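Local coordinates for uncharacterized protein (Leptospirillum rubarum, PDB 3OMD) that is of unknown function and belongs to the DUF5069 family, folding as a single chain of helices joined by loops, without strands, at residues D114-R117 against S118-S122; S122-P125 against G126-D129; M23-L26 against K27-D31. All coordinates share one frame; numbering follows the deposited sequence.

All three contacts are local, between residues a helical turn or a tight turn apart. The consecutive contacts 1 and 2 share Ser-122 and helix 110-123, and their centres lie about 8 Å apart. Contact 1 is partly buried: one side of the helix packs on helix 133-140, and ion pairs run along the rest, toward the surface. Contact 2 is at the surface, where the chain leaves that helix through a beta turn. Contact 3 is buried near the centre of the molecule, at the start of helix 26-38, its centre about 24 Å from that of contact 1. There apolar packing and a bridging water join the two segments, and the charged side chains pair with residues elsewhere.

Contact 1 (D114-R117 against S118-S122); sequences DYFR and SVRDS
Four backbone hydrogen bonds join residues 114-117 to residues 118-121, each from an amide N to the carbonyl O four residues earlier. The bond from Asp-121 N to Arg-117 O is 2.8 Å long, and that from Arg-120 N to Phe-116 O is nearly straight at 168°. Ion pairs lie along the same helix. Arg-117 NH2 meets Asp-114 OD1 at 2.8 Å, in the guanidinium plane, in a salt bridge whose hydrogen bond is bent and weak. Arg-120 turns NE and NH2 to Asp-121 OD1, but both bonds are long and weak. Its firmer partner is the carbonyl O of Ile-130, held by NH1. Ser-122 OG donates to Val-119 O at 2.7 Å.

The two guanidinium planes stand nearly perpendicular, and Arg-120 NH2 comes 3.9 Å from Arg-117 CG. The bend at chi3 of Arg-120 (52°) brings NH1 to the edge of the Phe-116 ring, 4.1 Å from CE2. One turn along from Tyr-115, Val-119 CG2 presses obliquely against the tyrosine ring, 3.4 Å from CE1. Tyr-115 can reach it because its CG stands opposite the backbone N (chi1 170°), which swings the ring forward along the helix.

Helix 133-140 lies against this side of helix 110-123. Phe-116, Val-119 and Arg-120 all touch Leu-136, and the Phe-116 ring also meets Trp-133 edge-to-face.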
loop_
_atom_site.group_PDB
_atom_site.type_symbol
_atom_site.label_atom_id
_atom_site.label_comp_id
_atom_site.label_asym_id
_atom_site.label_seq_id
_atom_site.Cartn_x
_atom_site.Cartn_y
_atom_site.Cartn_z
ATOM N N ASP A 114 19.455 -8.723 5.632
ATOM C CA ASP A 114 20.129 -9.465 4.539
ATOM C C ASP A 114 19.219 -9.602 3.320
ATOM O O ASP A 114 19.649 -9.379 2.177
ATOM C CB ASP A 114 20.599 -10.840 5.021
ATOM C CG ASP A 114 21.721 -10.762 6.032
ATOM O OD1 ASP A 114 22.390 -9.704 6.145
ATOM O OD2 ASP A 114 21.908 -11.790 6.745
ATOM N N TYR A 115 17.955 -9.946 3.555
ATOM C CA TYR A 115 16.992 -10.096 2.464
ATOM C C TYR A 115 16.794 -8.759 1.731
ATOM O O TYR A 115 16.868 -8.700 0.482
ATOM C CB TYR A 115 15.669 -10.655 3.026
ATOM C CG TYR A 115 14.536 -10.624 2.051
ATOM C CD1 TYR A 115 14.685 -11.117 0.755
ATOM C CD2 TYR A 115 13.289 -10.095 2.431
ATOM C CE1 TYR A 115 13.613 -11.095 -0.154
ATOM C CE2 TYR A 115 12.224 -10.094 1.536
ATOM C CZ TYR A 115 12.399 -10.573 0.247
ATOM O OH TYR A 115 11.339 -10.542 -0.640
ATOM N N PHE A 116 16.531 -7.696 2.509
ATOM C CA PHE A 116 16.315 -6.357 1.913
ATOM C C PHE A 116 17.483 -5.993 0.998
ATOM O O PHE A 116 17.296 -5.565 -0.158
ATOM C CB PHE A 116 16.217 -5.333 3.059
ATOM C CG PHE A 116 15.996 -3.911 2.610
ATOM C CD1 PHE A 116 14.709 -3.363 2.642
ATOM C CD2 PHE A 116 17.041 -3.143 2.148
ATOM C CE1 PHE A 116 14.488 -2.022 2.227
ATOM C CE2 PHE A 116 16.834 -1.813 1.735
ATOM C CZ PHE A 116 15.541 -1.263 1.761
ATOM N N ARG A 117 18.692 -6.197 1.495
ATOM C CA ARG A 117 19.852 -5.798 0.688
ATOM C C ARG A 117 20.038 -6.671 -0.561
ATOM O O ARG A 117 20.471 -6.169 -1.595
ATOM C CB ARG A 117 21.113 -5.758 1.540
ATOM C CG ARG A 117 21.003 -4.602 2.571
ATOM C CD ARG A 117 22.272 -4.533 3.396
ATOM N NE ARG A 117 22.368 -5.722 4.222
ATOM C CZ ARG A 117 23.438 -6.058 4.941
ATOM N NH1 ARG A 117 24.524 -5.281 4.938
ATOM N NH2 ARG A 117 23.415 -7.167 5.674
ATOM N N SER A 118 19.674 -7.945 -0.470
ATOM C CA SER A 118 19.729 -8.831 -1.634
ATOM C C SER A 118 18.744 -8.382 -2.721
ATOM O O SER A 118 19.060 -8.430 -3.919
ATOM C CB SER A 118 19.431 -10.250 -1.205
ATOM O OG SER A 118 19.583 -11.108 -2.303
ATOM N N VAL A 119 17.545 -7.967 -2.311
ATOM C CA VAL A 119 16.559 -7.450 -3.279
ATOM C C VAL A 119 17.083 -6.166 -3.896
ATOM O O VAL A 119 17.100 -6.011 -5.121
ATOM C CB VAL A 119 15.197 -7.178 -2.604
ATOM C CG1 VAL A 119 14.232 -6.534 -3.615
ATOM C CG2 VAL A 119 14.617 -8.500 -2.117
ATOM N N ARG A 120 17.510 -5.251 -3.037
ATOM C CA ARG A 120 17.933 -3.951 -3.530
ATOM C C ARG A 120 19.134 -4.082 -4.454
ATOM O O ARG A 120 19.230 -3.393 -5.475
ATOM C CB ARG A 120 18.309 -3.062 -2.387
ATOM C CG ARG A 120 18.463 -1.601 -2.823
ATOM C CD ARG A 120 19.285 -0.849 -1.828
ATOM N NE ARG A 120 20.566 -1.494 -1.507
ATOM C CZ ARG A 120 21.135 -1.352 -0.313
ATOM N NH1 ARG A 120 20.544 -0.606 0.618
ATOM N NH2 ARG A 120 22.255 -1.975 -0.018
ATOM N N ASP A 121 20.067 -4.942 -4.089
ATOM C CA ASP A 121 21.263 -5.084 -4.932
ATOM C C ASP A 121 20.906 -5.674 -6.318
ATOM O O ASP A 121 21.573 -5.365 -7.330
ATOM C CB ASP A 121 22.333 -5.891 -4.195
ATOM C CG ASP A 121 22.985 -5.110 -3.013
ATOM O OD1 ASP A 121 22.746 -3.880 -2.791
ATOM O OD2 ASP A 121 23.727 -5.776 -2.254
ATOM N N SER A 122 19.870 -6.514 -6.379
ATOM C CA SER A 122 19.409 -7.064 -7.671
ATOM C C SER A 122 18.747 -6.015 -8.552
ATOM O O SER A 122 18.758 -6.130 -9.780
ATOM C CB SER A 122 18.474 -8.275 -7.494
ATOM O OG SER A 122 17.145 -7.892 -7.068
#

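Contact 2 (S122-P125 against G126-D129); sequences SLAP and GRTD
Ala-124, the first residue to leave helical backbone angles at the end of helix 110-123, begins a type I beta turn closed by a hydrogen bond of 3.1 Å from Arg-127 N to Ala-124 O, bent at 139° with its donor above the carbonyl plane.

The side chains of the two end residues meet. Ala-124 CB touches Arg-127 CG at 3.7 Å, and Arg-127 CB lies 3.4 Å from the backbone O of Ala-124. Beyond CG the arginine bends twice, at chi2 (-51°) and chi3, and its guanidinium turns away from Ala-124, onward to Asp-129. The grip is side-on. Arg-127 NE binds Asp-129 OD1 at 2.9 Å, and Arg-127 NH2 binds Asp-129 OD2 at 2.8 Å. Each oxygen uses its syn lone pair, and both lie close to the guanidinium plane, so the two bonds fix its rotation. Arg-127 NH1 adds a salt bridge to the terminal carboxylate of Val-145. Pro-125 and Gly-126 fill the two corners of the turn. Pro-125, with phi -72°, suits the first of them.

The turn starts the loop from helix 110-123 to helix 133-140. Leu-123 and Ala-124 pack against the latter at Leu-139.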
loop_
_atom_site.group_PDB
_atom_site.type_symbol
_atom_site.label_atom_id
_atom_site.label_comp_id
_atom_site.label_asym_id
_atom_site.label_seq_id
_atom_site.Cartn_x
_atom_site.Cartn_y
_atom_site.Cartn_z
ATOM N N SER A 122 19.870 -6.514 -6.379
ATOM C CA SER A 122 19.409 -7.064 -7.671
ATOM C C SER A 122 18.747 -6.015 -8.552
ATOM O O SER A 122 18.758 -6.130 -9.780
ATOM C CB SER A 122 18.474 -8.275 -7.494
ATOM O OG SER A 122 17.145 -7.892 -7.068
ATOM N N LEU A 123 18.196 -4.977 -7.943
ATOM C CA LEU A 123 17.481 -3.940 -8.694
ATOM C C LEU A 123 18.376 -2.775 -9.030
ATOM O O LEU A 123 18.317 -2.254 -10.148
ATOM C CB LEU A 123 16.279 -3.424 -7.879
ATOM C CG LEU A 123 15.107 -4.376 -7.619
ATOM C CD1 LEU A 123 14.225 -3.805 -6.520
ATOM C CD2 LEU A 123 14.291 -4.626 -8.857
ATOM N N ALA A 124 19.187 -2.343 -8.063
ATOM C CA ALA A 124 19.991 -1.135 -8.244
ATOM C C ALA A 124 21.160 -1.152 -7.265
ATOM O O ALA A 124 21.089 -0.560 -6.172
ATOM C CB ALA A 124 19.150 0.101 -8.087
ATOM N N PRO A 125 22.259 -1.838 -7.584
ATOM C CA PRO A 125 23.163 -2.044 -6.436
ATOM C C PRO A 125 23.928 -0.806 -5.926
ATOM O O PRO A 125 24.535 -0.857 -4.861
ATOM C CB PRO A 125 24.148 -3.099 -6.956
ATOM C CG PRO A 125 24.087 -2.988 -8.443
ATOM C CD PRO A 125 22.656 -2.627 -8.759
ATOM N N GLY A 126 23.894 0.291 -6.678
ATOM C CA GLY A 126 24.591 1.511 -6.278
ATOM C C GLY A 126 23.772 2.343 -5.301
ATOM O O GLY A 126 24.174 3.447 -4.920
ATOM N N ARG A 127 22.639 1.799 -4.856
ATOM C CA ARG A 127 21.634 2.642 -4.173
ATOM C C ARG A 127 21.602 2.349 -2.657
ATOM O O ARG A 127 20.571 1.958 -2.108
ATOM C CB ARG A 127 20.247 2.460 -4.793
ATOM C CG ARG A 127 20.061 3.165 -6.162
ATOM C CD ARG A 127 20.468 4.639 -6.199
ATOM N NE ARG A 127 19.730 5.479 -5.252
ATOM C CZ ARG A 127 18.529 5.997 -5.469
ATOM N NH1 ARG A 127 17.891 5.785 -6.615
ATOM N NH2 ARG A 127 17.960 6.733 -4.522
ATOM N N THR A 128 22.738 2.556 -1.993
ATOM C CA THR A 128 22.890 2.184 -0.579
ATOM C C THR A 128 22.131 3.177 0.313
ATOM O O THR A 128 21.968 2.967 1.521
ATOM C CB THR A 128 24.373 2.148 -0.161
ATOM O OG1 THR A 128 24.986 3.388 -0.528
ATOM C CG2 THR A 128 25.098 0.989 -0.840
ATOM N N ASP A 129 21.634 4.237 -0.301
ATOM C CA ASP A 129 20.797 5.222 0.391
ATOM C C ASP A 129 19.362 4.748 0.575
ATOM O O ASP A 129 18.592 5.370 1.316
ATOM C CB ASP A 129 20.803 6.535 -0.385
ATOM C CG ASP A 129 20.263 6.385 -1.799
ATOM O OD1 ASP A 129 20.837 5.611 -2.596
ATOM O OD2 ASP A 129 19.257 7.042 -2.115
#

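Contact 3 (M23-L26 against K27-D31); sequences MDHL and KRVID
The imidazole of His-25 lies beside the first turn of helix 26-38, with Val-29 and Arg-28 both meeting it obliquely. Val-29 CB comes 3.7 Å from His-25 CD2. Arg-28 CD lies 4.1 Å from His-25 CE1, and the planes of ring and guanidinium are 51° apart. Both ring nitrogens are hydrogen-bonded, ND1 with Tyr-102 OH and NE2 with Asp-51 OD1, which fixes the turn of the ring. With an alanine here, Tyr-102 and Asp-51 would probably lose these bonds, and a gap would open beside Val-29. The guanidinium of Arg-28 leads away to a salt bridge with Glu-141.

The backbone bond from Val-29 N to His-25 O is 2.8 Å long, and the next, from Ile-30 N to Leu-26 O, is 2.9 Å. With chi1 of Leu-26 at 176°, CG lies beside the carbonyl carbon and CD1 reaches within 4.0 Å of Ile-30 CD1. Phe-65 of helix 62-69 packs on Leu-26, Val-29 and Ile-30. A water links the incoming loop to the helix. It donates to Met-23 O (a selenomethionine) at 2.8 Å and accepts from Lys-27 N at 2.9 Å.

The water stands between Lys-27 N and the carbonyl four residues earlier, in place of a direct helical bond. With His-25 at the N-cap position, this is a water-bridged helix N-terminus in the buried core of the all-helical DUF5069 chain.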
loop_
_atom_site.group_PDB
_atom_site.type_symbol
_atom_site.label_atom_id
_atom_site.label_comp_id
_atom_site.label_asym_id
_atom_site.label_seq_id
_atom_site.Cartn_x
_atom_site.Cartn_y
_atom_site.Cartn_z
HETATM N N MSE A 23 -3.209 10.376 3.241
HETATM C CA MSE A 23 -2.688 9.095 3.790
HETATM C C MSE A 23 -1.849 8.333 2.766
HETATM O O MSE A 23 -2.237 8.175 1.606
HETATM C CB MSE A 23 -3.784 8.149 4.251
HETATM C CG MSE A 23 -5.103 8.683 4.441
HETATM SE SE MSE A 23 -5.997 7.115 5.051
HETATM C CE MSE A 23 -4.356 6.115 5.436
ATOM N N ASP A 24 -0.727 7.799 3.243
ATOM C CA ASP A 24 0.055 6.783 2.490
ATOM C C ASP A 24 -0.749 5.471 2.469
ATOM O O ASP A 24 -1.724 5.291 3.218
ATOM C CB ASP A 24 1.346 6.483 3.259
ATOM C CG ASP A 24 2.344 7.587 3.204
ATOM O OD1 ASP A 24 2.242 8.530 2.369
ATOM O OD2 ASP A 24 3.323 7.553 4.021
ATOM N N HIS A 25 -0.314 4.568 1.593
ATOM C CA HIS A 25 -0.840 3.204 1.413
ATOM C C HIS A 25 -2.247 3.117 0.827
ATOM O O HIS A 25 -2.571 2.114 0.172
ATOM C CB HIS A 25 -0.788 2.361 2.715
ATOM C CG HIS A 25 -0.706 0.900 2.432
ATOM N ND1 HIS A 25 0.389 0.347 1.801
ATOM C CD2 HIS A 25 -1.620 -0.102 2.565
ATOM C CE1 HIS A 25 0.161 -0.939 1.596
ATOM N NE2 HIS A 25 -1.048 -1.235 2.049
ATOM N N LEU A 26 -3.095 4.133 1.073
ATOM C CA LEU A 26 -4.531 4.002 0.700
ATOM C C LEU A 26 -4.712 3.766 -0.817
ATOM O O LEU A 26 -5.450 2.843 -1.226
ATOM C CB LEU A 26 -5.309 5.227 1.193
ATOM C CG LEU A 26 -6.786 5.238 0.768
ATOM C CD1 LEU A 26 -7.539 3.968 1.188
ATOM C CD2 LEU A 26 -7.452 6.525 1.356
ATOM N N LYS A 27 -4.054 4.568 -1.672
ATOM C CA LYS A 27 -4.203 4.311 -3.133
ATOM C C LYS A 27 -3.726 2.894 -3.476
ATOM O O LYS A 27 -4.353 2.209 -4.283
ATOM C CB LYS A 27 -3.395 5.329 -3.939
ATOM C CG LYS A 27 -4.055 6.726 -3.970
ATOM C CD LYS A 27 -3.303 7.611 -4.950
ATOM C CE LYS A 27 -3.953 8.988 -5.028
ATOM N NZ LYS A 27 -3.266 9.852 -6.063
ATOM N N ARG A 28 -2.571 2.505 -2.906
ATOM C CA ARG A 28 -1.969 1.221 -3.216
ATOM C C ARG A 28 -2.915 0.071 -2.829
ATOM O O ARG A 28 -3.097 -0.893 -3.591
ATOM C CB ARG A 28 -0.648 1.100 -2.442
ATOM C CG ARG A 28 0.128 -0.203 -2.750
ATOM C CD ARG A 28 1.497 -0.091 -2.141
ATOM N NE ARG A 28 2.351 -1.214 -2.540
ATOM C CZ ARG A 28 3.037 -1.263 -3.680
ATOM N NH1 ARG A 28 3.026 -0.236 -4.526
ATOM N NH2 ARG A 28 3.780 -2.345 -3.949
ATOM N N VAL A 29 -3.499 0.158 -1.637
ATOM C CA VAL A 29 -4.393 -0.911 -1.208
ATOM C C VAL A 29 -5.752 -0.869 -1.891
ATOM O O VAL A 29 -6.381 -1.923 -2.015
ATOM C CB VAL A 29 -4.474 -0.977 0.347
ATOM C CG1 VAL A 29 -5.358 0.136 0.942
ATOM C CG2 VAL A 29 -4.965 -2.337 0.790
ATOM N N ILE A 30 -6.225 0.315 -2.296
ATOM C CA ILE A 30 -7.362 0.325 -3.240
ATOM C C ILE A 30 -7.063 -0.553 -4.456
ATOM O O ILE A 30 -7.874 -1.405 -4.852
ATOM C CB ILE A 30 -7.723 1.766 -3.640
ATOM C CG1 ILE A 30 -8.364 2.482 -2.430
ATOM C CG2 ILE A 30 -8.697 1.797 -4.867
ATOM C CD1 ILE A 30 -8.449 4.045 -2.683
ATOM N N ASP A 31 -5.887 -0.346 -5.039
ATOM C CA ASP A 31 -5.545 -1.091 -6.257
ATOM C C ASP A 31 -5.457 -2.579 -5.971
ATOM O O ASP A 31 -5.943 -3.394 -6.752
ATOM C CB ASP A 31 -4.213 -0.598 -6.804
ATOM C CG ASP A 31 -4.284 0.819 -7.347
ATOM O OD1 ASP A 31 -5.397 1.368 -7.564
ATOM O OD2 ASP A 31 -3.202 1.431 -7.562
HETATM O O HOH W 1 -2.234 6.585 -0.723
#